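PDB 1WLU: phenylacetic acid degradation protein PaaI from Thermus thermophilus HB8, which is probably an acyl-CoA thioesterase of the hot dog fold, binding coenzyme A and hydrolysing acyl-CoA thioesters in connection with phenylacetic acid degradation. Local coordinates for residues V87-E99 with K105-L117. Numbering follows the deposited sequence.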
ATOM      1  N   VAL A  87      -5.356  14.934   1.744  1.00 13.11           N
ATOM      2  CA  VAL A  87      -5.761  14.553   0.392  1.00 14.78           C
ATOM      3  C   VAL A  87      -7.278  14.396   0.306  1.00 14.24           C
ATOM      4  O   VAL A  87      -7.901  14.775  -0.687  1.00 14.95           O
ATOM      5  CB  VAL A  87      -5.082  13.217  -0.023  1.00 16.18           C
ATOM      6  CG1 VAL A  87      -5.582  12.771  -1.386  1.00 18.91           C
ATOM      7  CG2 VAL A  87      -3.566  13.390  -0.049  1.00 19.02           C
ATOM      8  N   ASN A  88      -7.867  13.830   1.352  1.00 13.29           N
ATOM      9  CA  ASN A  88      -9.309  13.631   1.402  1.00 13.18           C
ATOM     10  C   ASN A  88      -9.794  13.615   2.836  1.00 13.88           C
ATOM     11  O   ASN A  88      -9.160  13.021   3.709  1.00 13.88           O
ATOM     12  CB  ASN A  88      -9.702  12.303   0.754  1.00 14.31           C
ATOM     13  CG  ASN A  88     -11.188  12.020   0.883  1.00 14.01           C
ATOM     14  OD1 ASN A  88     -12.001  12.582   0.149  1.00 16.25           O
ATOM     15  ND2 ASN A  88     -11.551  11.166   1.833  1.00 14.76           N
ATOM     16  N   LEU A  89     -10.920  14.276   3.077  1.00 14.57           N
ATOM     17  CA  LEU A  89     -11.517  14.301   4.401  1.00 14.61           C
ATOM     18  C   LEU A  89     -12.969  13.859   4.268  1.00 15.37           C
ATOM     19  O   LEU A  89     -13.792  14.562   3.679  1.00 16.81           O
ATOM     20  CB  LEU A  89     -11.455  15.706   5.007  1.00 15.17           C
ATOM     21  CG  LEU A  89     -12.038  15.848   6.419  1.00 15.48           C
ATOM     22  CD1 LEU A  89     -11.287  14.943   7.385  1.00 16.74           C
ATOM     23  CD2 LEU A  89     -11.943  17.299   6.872  1.00 17.58           C
ATOM     24  N   SER A  90     -13.271  12.675   4.790  1.00 15.51           N
ATOM     25  CA  SER A  90     -14.626  12.141   4.751  1.00 16.36           C
ATOM     26  C   SER A  90     -15.164  12.116   6.176  1.00 17.07           C
ATOM     27  O   SER A  90     -14.452  12.457   7.117  1.00 17.08           O
ATOM     28  CB  SER A  90     -14.637  10.729   4.157  1.00 16.02           C
ATOM     29  OG  SER A  90     -14.331  10.758   2.771  1.00 17.45           O
ATOM     30  N   ARG A  91     -16.420  11.713   6.334  1.00 19.19           N
ATOM     31  CA  ARG A  91     -17.032  11.671   7.653  1.00 20.28           C
ATOM     32  C   ARG A  91     -16.334  10.735   8.638  1.00 19.39           C
ATOM     33  O   ARG A  91     -16.053  11.125   9.772  1.00 19.97           O
ATOM     34  CB  ARG A  91     -18.509  11.281   7.530  1.00 24.02           C
ATOM     35  CG  ARG A  91     -19.237  11.148   8.862  1.00 29.47           C
ATOM     36  CD  ARG A  91     -20.736  10.979   8.647  1.00 33.76           C
ATOM     37  NE  ARG A  91     -21.450  10.692   9.889  1.00 38.11           N
ATOM     38  CZ  ARG A  91     -21.374   9.540  10.548  1.00 40.32           C
ATOM     39  NH1 ARG A  91     -20.614   8.556  10.086  1.00 41.85           N
ATOM     40  NH2 ARG A  91     -22.061   9.369  11.670  1.00 42.07           N
ATOM     41  N   ARG A  92     -16.041   9.510   8.211  1.00 18.40           N
ATOM     42  CA  ARG A  92     -15.404   8.547   9.105  1.00 18.31           C
ATOM     43  C   ARG A  92     -13.970   8.152   8.764  1.00 15.75           C
ATOM     44  O   ARG A  92     -13.359   7.362   9.484  1.00 16.45           O
ATOM     45  CB  ARG A  92     -16.260   7.278   9.208  1.00 20.20           C
ATOM     46  CG  ARG A  92     -17.677   7.515   9.727  1.00 24.77           C
ATOM     47  CD  ARG A  92     -17.684   8.382  10.983  1.00 28.17           C
ATOM     48  NE  ARG A  92     -16.914   7.805  12.082  1.00 30.79           N
ATOM     49  CZ  ARG A  92     -17.273   6.722  12.765  1.00 32.35           C
ATOM     50  NH1 ARG A  92     -18.396   6.085  12.464  1.00 34.28           N
ATOM     51  NH2 ARG A  92     -16.509   6.280  13.755  1.00 33.12           N
ATOM     52  N   THR A  93     -13.433   8.697   7.677  1.00 15.14           N
ATOM     53  CA  THR A  93     -12.061   8.395   7.276  1.00 15.02           C
ATOM     54  C   THR A  93     -11.430   9.620   6.628  1.00 13.95           C
ATOM     55  O   THR A  93     -12.128  10.532   6.194  1.00 14.62           O
ATOM     56  CB  THR A  93     -11.999   7.227   6.261  1.00 14.90           C
ATOM     57  OG1 THR A  93     -12.795   7.547   5.115  1.00 16.30           O
ATOM     58  CG2 THR A  93     -12.504   5.933   6.890  1.00 16.18           C
ATOM     59  N   ALA A  94     -10.103   9.643   6.578  1.00 13.33           N
ATOM     60  CA  ALA A  94      -9.373  10.748   5.967  1.00 12.78           C
ATOM     61  C   ALA A  94      -8.038  10.208   5.472  1.00 13.14           C
ATOM     62  O   ALA A  94      -7.498   9.258   6.038  1.00 13.16           O
ATOM     63  CB  ALA A  94      -9.153  11.875   6.981  1.00 13.25           C
ATOM     64  N   THR A  95      -7.512  10.813   4.413  1.00 12.88           N
ATOM     65  CA  THR A  95      -6.255  10.369   3.831  1.00 12.70           C
ATOM     66  C   THR A  95      -5.274  11.527   3.696  1.00 12.57           C
ATOM     67  O   THR A  95      -5.660  12.647   3.352  1.00 12.68           O
ATOM     68  CB  THR A  95      -6.513   9.717   2.457  1.00 12.05           C
ATOM     69  OG1 THR A  95      -7.360   8.576   2.638  1.00 12.44           O
ATOM     70  CG2 THR A  95      -5.206   9.278   1.805  1.00 13.55           C
ATOM     71  N   TYR A  96      -4.006  11.238   3.975  1.00 12.06           N
ATOM     72  CA  TYR A  96      -2.946  12.236   3.924  1.00 11.99           C
ATOM     73  C   TYR A  96      -1.728  11.754   3.160  1.00 11.98           C
ATOM     74  O   TYR A  96      -1.426  10.560   3.140  1.00 13.32           O
ATOM     75  CB  TYR A  96      -2.505  12.604   5.349  1.00 12.96           C
ATOM     76  CG  TYR A  96      -3.621  13.167   6.188  1.00 12.31           C
ATOM     77  CD1 TYR A  96      -4.622  12.340   6.699  1.00 12.88           C
ATOM     78  CD2 TYR A  96      -3.749  14.543   6.363  1.00 12.97           C
ATOM     79  CE1 TYR A  96      -5.731  12.872   7.348  1.00 14.18           C
ATOM     80  CE2 TYR A  96      -4.855  15.086   7.010  1.00 13.06           C
ATOM     81  CZ  TYR A  96      -5.843  14.245   7.491  1.00 14.41           C
ATOM     82  OH  TYR A  96      -6.974  14.776   8.066  1.00 15.29           O
ATOM     83  N   ARG A  97      -1.042  12.698   2.527  1.00 12.15           N
ATOM     84  CA  ARG A  97       0.191  12.414   1.808  1.00 13.00           C
ATOM     85  C   ARG A  97       1.293  13.067   2.626  1.00 13.26           C
ATOM     86  O   ARG A  97       1.171  14.226   3.028  1.00 13.98           O
ATOM     87  CB  ARG A  97       0.185  13.024   0.404  1.00 14.87           C
ATOM     88  CG  ARG A  97       1.597  13.165  -0.172  1.00 18.56           C
ATOM     89  CD  ARG A  97       1.625  13.523  -1.648  1.00 21.60           C
ATOM     90  NE  ARG A  97       0.815  14.693  -1.969  1.00 24.48           N
ATOM     91  CZ  ARG A  97      -0.407  14.636  -2.490  1.00 25.01           C
ATOM     92  NH1 ARG A  97      -0.969  13.462  -2.754  1.00 24.43           N
ATOM     93  NH2 ARG A  97      -1.067  15.757  -2.751  1.00 26.28           N
ATOM     94  N   VAL A  98       2.362  12.324   2.882  1.00 11.77           N
ATOM     95  CA  VAL A  98       3.472  12.857   3.651  1.00 12.16           C
ATOM     96  C   VAL A  98       4.776  12.704   2.884  1.00 12.97           C
ATOM     97  O   VAL A  98       5.231  11.590   2.621  1.00 13.39           O
ATOM     98  CB  VAL A  98       3.609  12.144   5.016  1.00 12.22           C
ATOM     99  CG1 VAL A  98       4.703  12.811   5.841  1.00 12.86           C
ATOM    100  CG2 VAL A  98       2.284  12.194   5.769  1.00 14.83           C
ATOM    101  N   GLU A  99       5.364  13.831   2.507  1.00 12.66           N
ATOM    102  CA  GLU A  99       6.627  13.818   1.790  1.00 13.04           C
ATOM    103  C   GLU A  99       7.774  13.902   2.788  1.00 13.23           C
ATOM    104  O   GLU A  99       7.786  14.772   3.660  1.00 13.95           O
ATOM    105  CB  GLU A  99       6.696  14.996   0.816  1.00 13.84           C
ATOM    106  CG  GLU A  99       5.857  14.796  -0.439  1.00 15.98           C
ATOM    107  CD  GLU A  99       5.898  15.990  -1.371  1.00 20.21           C
ATOM    108  OE1 GLU A  99       6.881  16.758  -1.311  1.00 22.22           O
ATOM    109  OE2 GLU A  99       4.952  16.149  -2.172  1.00 23.55           O
ATOM    110  N   LYS A 105      15.704  17.066  -1.259  1.00 20.64           N
ATOM    111  CA  LYS A 105      15.453  15.849  -2.027  1.00 19.53           C
ATOM    112  C   LYS A 105      14.341  15.016  -1.399  1.00 17.21           C
ATOM    113  O   LYS A 105      14.249  14.922  -0.175  1.00 16.11           O
ATOM    114  CB  LYS A 105      16.727  15.005  -2.106  1.00 21.92           C
ATOM    115  CG  LYS A 105      17.918  15.715  -2.737  1.00 26.40           C
ATOM    116  CD  LYS A 105      17.659  16.055  -4.195  1.00 29.73           C
ATOM    117  CE  LYS A 105      18.867  16.732  -4.824  1.00 32.67           C
ATOM    118  NZ  LYS A 105      20.077  15.867  -4.766  1.00 34.73           N
ATOM    119  N   LEU A 106      13.499  14.415  -2.236  1.00 16.82           N
ATOM    120  CA  LEU A 106      12.413  13.573  -1.739  1.00 15.70           C
ATOM    121  C   LEU A 106      12.998  12.201  -1.421  1.00 15.53           C
ATOM    122  O   LEU A 106      13.306  11.414  -2.319  1.00 16.46           O
ATOM    123  CB  LEU A 106      11.302  13.443  -2.783  1.00 16.16           C
ATOM    124  CG  LEU A 106      10.046  12.687  -2.331  1.00 13.32           C
ATOM    125  CD1 LEU A 106       9.345  13.451  -1.211  1.00 15.07           C
ATOM    126  CD2 LEU A 106       9.107  12.514  -3.513  1.00 16.30           C
ATOM    127  N   VAL A 107      13.147  11.933  -0.130  1.00 13.82           N
ATOM    128  CA  VAL A 107      13.718  10.688   0.372  1.00 15.31           C
ATOM    129  C   VAL A 107      12.714   9.537   0.413  1.00 13.64           C
ATOM    130  O   VAL A 107      13.080   8.375   0.223  1.00 13.29           O
ATOM    131  CB  VAL A 107      14.292  10.911   1.796  1.00 17.33           C
ATOM    132  CG1 VAL A 107      14.774   9.599   2.393  1.00 20.07           C
ATOM    133  CG2 VAL A 107      15.433  11.916   1.735  1.00 20.59           C
ATOM    134  N   ALA A 108      11.451   9.864   0.664  1.00 12.93           N
ATOM    135  CA  ALA A 108      10.403   8.853   0.741  1.00 11.65           C
ATOM    136  C   ALA A 108       9.034   9.500   0.629  1.00 11.84           C
ATOM    137  O   ALA A 108       8.890  10.709   0.813  1.00 12.64           O
ATOM    138  CB  ALA A 108      10.507   8.084   2.061  1.00 12.74           C
ATOM    139  N   LEU A 109       8.037   8.682   0.316  1.00 11.90           N
ATOM    140  CA  LEU A 109       6.659   9.141   0.191  1.00 12.13           C
ATOM    141  C   LEU A 109       5.783   8.234   1.044  1.00 12.44           C
ATOM    142  O   LEU A 109       5.810   7.012   0.899  1.00 12.12           O
ATOM    143  CB  LEU A 109       6.193   9.069  -1.264  1.00 14.05           C
ATOM    144  CG  LEU A 109       4.727   9.451  -1.497  1.00 14.09           C
ATOM    145  CD1 LEU A 109       4.534  10.932  -1.211  1.00 16.24           C
ATOM    146  CD2 LEU A 109       4.333   9.132  -2.932  1.00 16.39           C
ATOM    147  N   PHE A 110       5.002   8.848   1.924  1.00 12.54           N
ATOM    148  CA  PHE A 110       4.108   8.133   2.824  1.00 12.38           C
ATOM    149  C   PHE A 110       2.672   8.497   2.459  1.00 12.19           C
ATOM    150  O   PHE A 110       2.359   9.658   2.206  1.00 13.70           O
ATOM    151  CB  PHE A 110       4.466   8.541   4.267  1.00 12.18           C
ATOM    152  CG  PHE A 110       3.517   8.045   5.330  1.00 12.89           C
ATOM    153  CD1 PHE A 110       2.236   8.580   5.451  1.00 13.53           C
ATOM    154  CD2 PHE A 110       3.947   7.116   6.276  1.00 12.87           C
ATOM    155  CE1 PHE A 110       1.401   8.201   6.505  1.00 14.29           C
ATOM    156  CE2 PHE A 110       3.118   6.734   7.331  1.00 15.07           C
ATOM    157  CZ  PHE A 110       1.846   7.280   7.444  1.00 14.19           C
ATOM    158  N   THR A 111       1.813   7.488   2.398  1.00 11.17           N
ATOM    159  CA  THR A 111       0.405   7.685   2.077  1.00 12.05           C
ATOM    160  C   THR A 111      -0.364   6.952   3.168  1.00 12.66           C
ATOM    161  O   THR A 111      -0.172   5.754   3.358  1.00 14.43           O
ATOM    162  CB  THR A 111       0.059   7.067   0.707  1.00 14.00           C
ATOM    163  OG1 THR A 111       1.000   7.518  -0.276  1.00 15.43           O
ATOM    164  CG2 THR A 111      -1.345   7.480   0.278  1.00 15.92           C
ATOM    165  N   GLY A 112      -1.227   7.655   3.892  1.00 12.42           N
ATOM    166  CA  GLY A 112      -1.952   6.992   4.961  1.00 12.68           C
ATOM    167  C   GLY A 112      -3.400   7.394   5.124  1.00 12.72           C
ATOM    168  O   GLY A 112      -3.782   8.524   4.824  1.00 12.21           O
ATOM    169  N   THR A 113      -4.206   6.450   5.598  1.00 12.07           N
ATOM    170  CA  THR A 113      -5.621   6.687   5.824  1.00 12.54           C
ATOM    171  C   THR A 113      -5.956   6.390   7.275  1.00 12.96           C
ATOM    172  O   THR A 113      -5.506   5.388   7.834  1.00 12.45           O
ATOM    173  CB  THR A 113      -6.477   5.800   4.909  1.00 12.03           C
ATOM    174  OG1 THR A 113      -6.286   6.213   3.551  1.00 13.27           O
ATOM    175  CG2 THR A 113      -7.956   5.913   5.269  1.00 13.63           C
ATOM    176  N   VAL A 114      -6.738   7.276   7.882  1.00 12.63           N
ATOM    177  CA  VAL A 114      -7.148   7.115   9.270  1.00 13.56           C
ATOM    178  C   VAL A 114      -8.639   6.866   9.374  1.00 13.78           C
ATOM    179  O   VAL A 114      -9.403   7.124   8.438  1.00 13.99           O
ATOM    180  CB  VAL A 114      -6.874   8.383  10.128  1.00 13.61           C
ATOM    181  CG1 VAL A 114      -5.394   8.654  10.225  1.00 15.21           C
ATOM    182  CG2 VAL A 114      -7.613   9.582   9.537  1.00 14.67           C
ATOM    183  N   PHE A 115      -9.035   6.356  10.533  1.00 14.85           N
ATOM    184  CA  PHE A 115     -10.430   6.124  10.849  1.00 15.56           C
ATOM    185  C   PHE A 115     -10.720   7.226  11.864  1.00 16.42           C
ATOM    186  O   PHE A 115      -9.983   7.382  12.839  1.00 17.53           O
ATOM    187  CB  PHE A 115     -10.621   4.747  11.487  1.00 18.13           C
ATOM    188  CG  PHE A 115     -12.031   4.477  11.927  1.00 21.19           C
ATOM    189  CD1 PHE A 115     -12.418   4.703  13.245  1.00 23.13           C
ATOM    190  CD2 PHE A 115     -12.978   4.016  11.020  1.00 22.87           C
ATOM    191  CE1 PHE A 115     -13.733   4.473  13.651  1.00 24.98           C
ATOM    192  CE2 PHE A 115     -14.294   3.783  11.415  1.00 25.01           C
ATOM    193  CZ  PHE A 115     -14.671   4.012  12.733  1.00 24.43           C
ATOM    194  N   ARG A 116     -11.765   8.007  11.616  1.00 17.29           N
ATOM    195  CA  ARG A 116     -12.121   9.098  12.518  1.00 18.25           C
ATOM    196  C   ARG A 116     -13.038   8.577  13.614  1.00 20.45           C
ATOM    197  O   ARG A 116     -14.127   8.072  13.338  1.00 20.76           O
ATOM    198  CB  ARG A 116     -12.796  10.221  11.731  1.00 18.31           C
ATOM    199  CG  ARG A 116     -11.972  10.695  10.539  1.00 19.37           C
ATOM    200  CD  ARG A 116     -12.639  11.857   9.831  1.00 18.34           C
ATOM    201  NE  ARG A 116     -12.620  13.066  10.649  1.00 17.98           N
ATOM    202  CZ  ARG A 116     -13.348  14.148  10.401  1.00 18.64           C
ATOM    203  NH1 ARG A 116     -14.163  14.178   9.354  1.00 18.91           N
ATOM    204  NH2 ARG A 116     -13.259  15.203  11.198  1.00 18.94           N
ATOM    205  N   LEU A 117     -12.580   8.697  14.856  1.00 22.30           N
ATOM    206  CA  LEU A 117     -13.330   8.221  16.013  1.00 25.52           C
ATOM    207  C   LEU A 117     -14.495   9.137  16.379  1.00 27.42           C
ATOM    208  O   LEU A 117     -14.557  10.264  15.849  1.00 28.62           O
ATOM    209  CB  LEU A 117     -12.389   8.090  17.213  1.00 26.11           C
ATOM    210  CG  LEU A 117     -11.140   7.225  17.012  1.00 27.37           C
ATOM    211  CD1 LEU A 117     -10.230   7.351  18.225  1.00 28.37           C
ATOM    212  CD2 LEU A 117     -11.545   5.776  16.785  1.00 29.13           C
TER
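Arg116 and Arg92 lock the open end of an antiparallel hairpin: Arg116 reaches across to the turn at Ser90, while Arg92, in that turn, holds the carbonyl of Arg116. The Arg116 chain, bent at chi3 (69°), brings NH1 to donate to Ser90 O at 2.8 Å, the oxygen lying close to the guanidinium plane, though the donor is tilted 27° out of the carbonyl plane. Leu89 CD1 lies over one face of the Arg116 guanidinium, 3.6 Å from NH1, leaving the N-H groups at the rim to bond; NH2 donates to Arg58 O. In return, Arg92 folds back through chi2 and chi3 and presents NE and NH2 side-on to Arg116 O, at 3.1 and 3.0 Å. Its guanidinium runs alongside the Phe115 ring, their planes 59° apart. With alanine in place of Arg116, Ser90 O and Arg58 O would probably lose their charged donor and the turn holding the CoA-binding residues Ser90, Arg91 and Arg92 could shift more easily.

Farther along, the buried Thr95 and Thr113 form a non-hydrogen-bonded pair whose hydroxyls share one hydrogen bond, OG1 to OG1 at 2.8 Å. On the other face of the sheet, Val98 CG2 rests 3.6 Å from Phe110 CD1, the two side chains pointing the same way. Gly112 suits its place beside Phe110, since a beta carbon there would collide with CE1 of that ring.

Strand 79-89 flanks the hairpin beyond 93-102, and strand 61-70 beyond 105-116. Helix 40-56, the sausage of the hot dog fold, packs against Tyr96, Phe110 and Val114, whereas Thr95 and Arg97 meet a second subunit and Phe115 touches Arg92 of a third.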